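Long-range contact in extracellular invertase (Aspergillus kawachii, PDB 5XH8), which is a family 32 beta-fructofuranosidase (invertase) that probably hydrolyses sucrose and has high transfructosylation activity, consistent with making fructooligosaccharides such as 1-kestose: residues 55-67 against 76-88. Numbering follows the deposited sequence.
Sequences HVGFLHDGSGISS and YQDLNQGNQVIVP. With ACT (acetate ion), chain I.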
# COMPACT_ATOMS: atom_id res chain seq x y z
N HIS A 55 0.34 -11.15 -28.40
CA HIS A 55 1.45 -11.13 -27.46
C HIS A 55 1.22 -12.21 -26.43
O HIS A 55 0.13 -12.28 -25.88
CB HIS A 55 1.53 -9.79 -26.74
CG HIS A 55 1.94 -8.66 -27.62
ND1 HIS A 55 3.02 -7.86 -27.35
CD2 HIS A 55 1.43 -8.22 -28.80
CE1 HIS A 55 3.15 -6.96 -28.30
NE2 HIS A 55 2.20 -7.16 -29.19
N VAL A 56 2.25 -13.04 -26.21
CA VAL A 56 2.28 -13.99 -25.10
C VAL A 56 3.31 -13.53 -24.05
O VAL A 56 4.32 -12.91 -24.38
CB VAL A 56 2.60 -15.45 -25.55
CG1 VAL A 56 1.57 -15.96 -26.55
CG2 VAL A 56 3.99 -15.57 -26.15
N GLY A 57 3.06 -13.85 -22.78
CA GLY A 57 3.94 -13.45 -21.68
C GLY A 57 4.12 -14.62 -20.74
O GLY A 57 3.34 -15.57 -20.76
N PHE A 58 5.16 -14.54 -19.93
CA PHE A 58 5.46 -15.58 -18.93
C PHE A 58 6.49 -15.08 -17.94
O PHE A 58 7.36 -14.28 -18.29
CB PHE A 58 5.94 -16.90 -19.59
CG PHE A 58 6.91 -16.69 -20.71
CD1 PHE A 58 8.26 -16.49 -20.45
CD2 PHE A 58 6.48 -16.66 -22.02
CE1 PHE A 58 9.16 -16.25 -21.49
CE2 PHE A 58 7.36 -16.44 -23.06
CZ PHE A 58 8.70 -16.23 -22.80
N LEU A 59 6.38 -15.53 -16.69
CA LEU A 59 7.43 -15.30 -15.69
C LEU A 59 8.73 -15.93 -16.19
O LEU A 59 8.70 -16.97 -16.84
CB LEU A 59 7.06 -15.91 -14.35
CG LEU A 59 5.80 -15.37 -13.65
CD1 LEU A 59 5.78 -15.83 -12.22
CD2 LEU A 59 5.72 -13.85 -13.72
N HIS A 60 9.85 -15.25 -15.95
CA HIS A 60 11.15 -15.66 -16.49
C HIS A 60 12.21 -15.44 -15.41
O HIS A 60 12.38 -14.33 -14.89
CB HIS A 60 11.47 -14.89 -17.78
CG HIS A 60 12.75 -15.29 -18.43
ND1 HIS A 60 13.20 -16.59 -18.46
CD2 HIS A 60 13.65 -14.56 -19.14
CE1 HIS A 60 14.32 -16.65 -19.16
NE2 HIS A 60 14.62 -15.44 -19.57
N ASP A 61 12.85 -16.54 -15.03
CA ASP A 61 13.97 -16.55 -14.08
C ASP A 61 13.64 -15.95 -12.72
O ASP A 61 14.50 -15.41 -12.04
CB ASP A 61 15.19 -15.88 -14.72
CG ASP A 61 15.83 -16.76 -15.80
OD1 ASP A 61 15.86 -17.99 -15.61
OD2 ASP A 61 16.29 -16.24 -16.83
N GLY A 62 12.38 -16.02 -12.33
CA GLY A 62 11.96 -15.43 -11.05
C GLY A 62 12.17 -13.94 -10.95
O GLY A 62 12.25 -13.42 -9.84
N SER A 63 12.26 -13.25 -12.08
CA SER A 63 12.61 -11.84 -12.07
C SER A 63 11.80 -11.04 -13.07
O SER A 63 12.34 -10.23 -13.80
CB SER A 63 14.12 -11.66 -12.39
OG SER A 63 14.87 -12.58 -11.64
N GLY A 64 10.50 -11.23 -13.07
CA GLY A 64 9.63 -10.44 -13.93
C GLY A 64 9.09 -11.26 -15.07
O GLY A 64 9.19 -12.48 -15.06
N ILE A 65 8.54 -10.56 -16.05
CA ILE A 65 7.73 -11.16 -17.10
C ILE A 65 8.45 -10.87 -18.42
O ILE A 65 8.80 -9.71 -18.70
CB ILE A 65 6.32 -10.53 -17.15
CG1 ILE A 65 5.61 -10.65 -15.79
CG2 ILE A 65 5.47 -11.16 -18.24
CD1 ILE A 65 4.34 -9.81 -15.66
N SER A 66 8.66 -11.92 -19.22
CA SER A 66 9.14 -11.81 -20.59
C SER A 66 7.99 -12.06 -21.57
O SER A 66 6.92 -12.53 -21.19
CB SER A 66 10.30 -12.80 -20.84
OG SER A 66 11.45 -12.36 -20.16
N SER A 67 8.24 -11.74 -22.84
CA SER A 67 7.19 -11.75 -23.85
C SER A 67 7.70 -12.04 -25.26
O SER A 67 8.87 -11.87 -25.59
CB SER A 67 6.43 -10.40 -23.80
OG SER A 67 5.26 -10.44 -24.59
N TYR A 76 6.76 -17.73 -33.27
CA TYR A 76 6.94 -16.61 -32.34
C TYR A 76 8.22 -15.85 -32.60
O TYR A 76 9.20 -16.41 -33.12
CB TYR A 76 6.93 -17.13 -30.89
CG TYR A 76 5.68 -17.89 -30.58
CD1 TYR A 76 5.58 -19.24 -30.87
CD2 TYR A 76 4.55 -17.25 -30.04
CE1 TYR A 76 4.42 -19.96 -30.63
CE2 TYR A 76 3.38 -17.97 -29.78
CZ TYR A 76 3.32 -19.32 -30.08
OH TYR A 76 2.19 -20.06 -29.82
N GLN A 77 8.21 -14.57 -32.22
CA GLN A 77 9.37 -13.69 -32.23
C GLN A 77 9.56 -13.13 -30.82
O GLN A 77 8.65 -12.52 -30.25
CB GLN A 77 9.14 -12.49 -33.17
CG GLN A 77 9.45 -12.73 -34.63
CD GLN A 77 8.56 -13.78 -35.30
OE1 GLN A 77 7.32 -13.82 -35.12
NE2 GLN A 77 9.20 -14.63 -36.12
N ASP A 78 10.77 -13.26 -30.29
CA ASP A 78 11.09 -12.69 -28.99
C ASP A 78 10.95 -11.16 -29.00
O ASP A 78 11.28 -10.53 -29.98
CB ASP A 78 12.51 -13.04 -28.58
CG ASP A 78 12.67 -14.50 -28.29
OD1 ASP A 78 12.00 -15.00 -27.35
OD2 ASP A 78 13.42 -15.16 -29.05
N LEU A 79 10.48 -10.60 -27.88
CA LEU A 79 10.66 -9.19 -27.59
C LEU A 79 11.89 -9.08 -26.72
O LEU A 79 12.11 -9.94 -25.87
CB LEU A 79 9.42 -8.59 -26.93
CG LEU A 79 8.19 -8.62 -27.85
CD1 LEU A 79 6.90 -8.38 -27.07
CD2 LEU A 79 8.29 -7.65 -29.02
N ASN A 80 12.70 -8.05 -26.95
CA ASN A 80 13.93 -7.80 -26.16
C ASN A 80 14.90 -8.93 -26.10
O ASN A 80 15.59 -9.07 -25.07
CB ASN A 80 13.62 -7.51 -24.69
CG ASN A 80 12.62 -6.44 -24.50
OD1 ASN A 80 11.73 -6.57 -23.67
ND2 ASN A 80 12.75 -5.38 -25.25
N GLN A 81 14.94 -9.76 -27.12
CA GLN A 81 15.78 -10.95 -27.12
C GLN A 81 15.55 -11.82 -25.88
O GLN A 81 16.47 -12.48 -25.40
CB GLN A 81 17.26 -10.55 -27.22
CG GLN A 81 17.56 -9.47 -28.26
CD GLN A 81 19.01 -9.03 -28.19
OE1 GLN A 81 19.32 -7.95 -27.68
NE2 GLN A 81 19.91 -9.88 -28.66
N GLY A 82 14.30 -11.80 -25.37
CA GLY A 82 13.89 -12.60 -24.27
C GLY A 82 13.99 -11.93 -22.92
O GLY A 82 13.46 -12.47 -21.98
N ASN A 83 14.64 -10.78 -22.84
CA ASN A 83 14.76 -10.03 -21.59
C ASN A 83 13.39 -9.45 -21.18
O ASN A 83 12.55 -9.14 -22.03
CB ASN A 83 15.80 -8.91 -21.69
CG ASN A 83 17.20 -9.44 -21.98
OD1 ASN A 83 17.86 -9.01 -22.92
ND2 ASN A 83 17.63 -10.40 -21.22
N GLN A 84 13.20 -9.36 -19.87
CA GLN A 84 11.89 -9.14 -19.28
C GLN A 84 11.36 -7.75 -19.68
O GLN A 84 12.14 -6.80 -19.84
CB GLN A 84 11.97 -9.27 -17.75
CG GLN A 84 12.14 -10.70 -17.23
CD GLN A 84 13.59 -11.18 -17.13
OE1 GLN A 84 14.45 -10.64 -17.78
NE2 GLN A 84 13.84 -12.23 -16.32
N VAL A 85 10.05 -7.67 -19.88
CA VAL A 85 9.38 -6.40 -20.20
C VAL A 85 9.05 -5.59 -18.94
O VAL A 85 8.66 -4.42 -19.03
CB VAL A 85 8.11 -6.65 -21.06
CG1 VAL A 85 8.46 -7.53 -22.24
CG2 VAL A 85 6.97 -7.29 -20.26
N ILE A 86 9.12 -6.25 -17.80
CA ILE A 86 8.94 -5.62 -16.50
C ILE A 86 9.70 -6.46 -15.46
O ILE A 86 9.65 -7.69 -15.53
CB ILE A 86 7.44 -5.42 -16.13
CG1 ILE A 86 7.28 -4.63 -14.82
CG2 ILE A 86 6.68 -6.74 -16.08
CD1 ILE A 86 5.83 -4.23 -14.55
N VAL A 87 10.37 -5.79 -14.52
CA VAL A 87 11.19 -6.44 -13.52
C VAL A 87 10.85 -5.88 -12.15
O VAL A 87 10.38 -4.75 -12.05
CB VAL A 87 12.71 -6.27 -13.81
CG1 VAL A 87 13.12 -7.01 -15.08
CG2 VAL A 87 13.14 -4.81 -13.91
N PRO A 88 11.15 -6.64 -11.08
CA PRO A 88 10.99 -6.12 -9.72
C PRO A 88 12.00 -5.04 -9.37
O PRO A 88 12.92 -4.79 -10.15
CB PRO A 88 11.20 -7.36 -8.85
CG PRO A 88 12.10 -8.23 -9.66
CD PRO A 88 11.71 -8.00 -11.09
C ACT I . 17.05 -14.46 -21.73
O ACT I . 16.65 -15.67 -21.90
OXT ACT I . 16.82 -13.77 -20.69
CH3 ACT I . 17.83 -13.72 -22.77
O HOH W 1 16.36 -13.59 -16.69
O HOH W 2 10.91 -10.78 -23.48
O HOH W 3 10.85 -13.94 -25.12
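Ile65 and Ile86 run alongside each other in one direction, Ile65 CD1 resting 3.9 Å from Ile86 CG2, and Leu44 and Val97 extend this apolar patch around Ile65. Branched aliphatic residues suit the place, since they fill a buried layer while their backbones pair. Ile65 N donates to Ile86 O, and Val85 N reaches Ile65 O at 2.7 Å. Two residues, Val85 and Ile86, thus face one: a classic beta bulge at the start of strand 65-70, whose other neighbour is strand 54-60, in the N-terminal beta-propeller domain. Gly64 has a positive phi (108°), a conformation suited to glycine, and its bare CA lets Ile86 O approach to 3.2 Å in a CH...O contact. The short hydroxyl of Ser66 donates from OG to Gly82 O at 2.7 Å. Ser67 OG, anti to the backbone N (chi1 -170°), donates to Val56 O, while Ser67 CB packs on Val85 CG1; Leu79 N adds a backbone bond to Ser67 O. Gln84 marks the boundary of this close fit. Its CG packs 3.4 Å from Ser66 OG, and the bend at chi2 (87°) brings NE2 to His60 O at 2.9 Å; Ser63 N, in the type I' turn 60-63, grips the same oxygen from the opposite face of its plane. On the solvent side, a water links Gln84 NE2 to OD2 of exposed Asp61, whose OD1 accepts from Gln38 N. His60, with ND1 bonded to Gln38 O, donates through NE2 to OXT of an acetate, a likely crystallisation additive, at 3.0 Å.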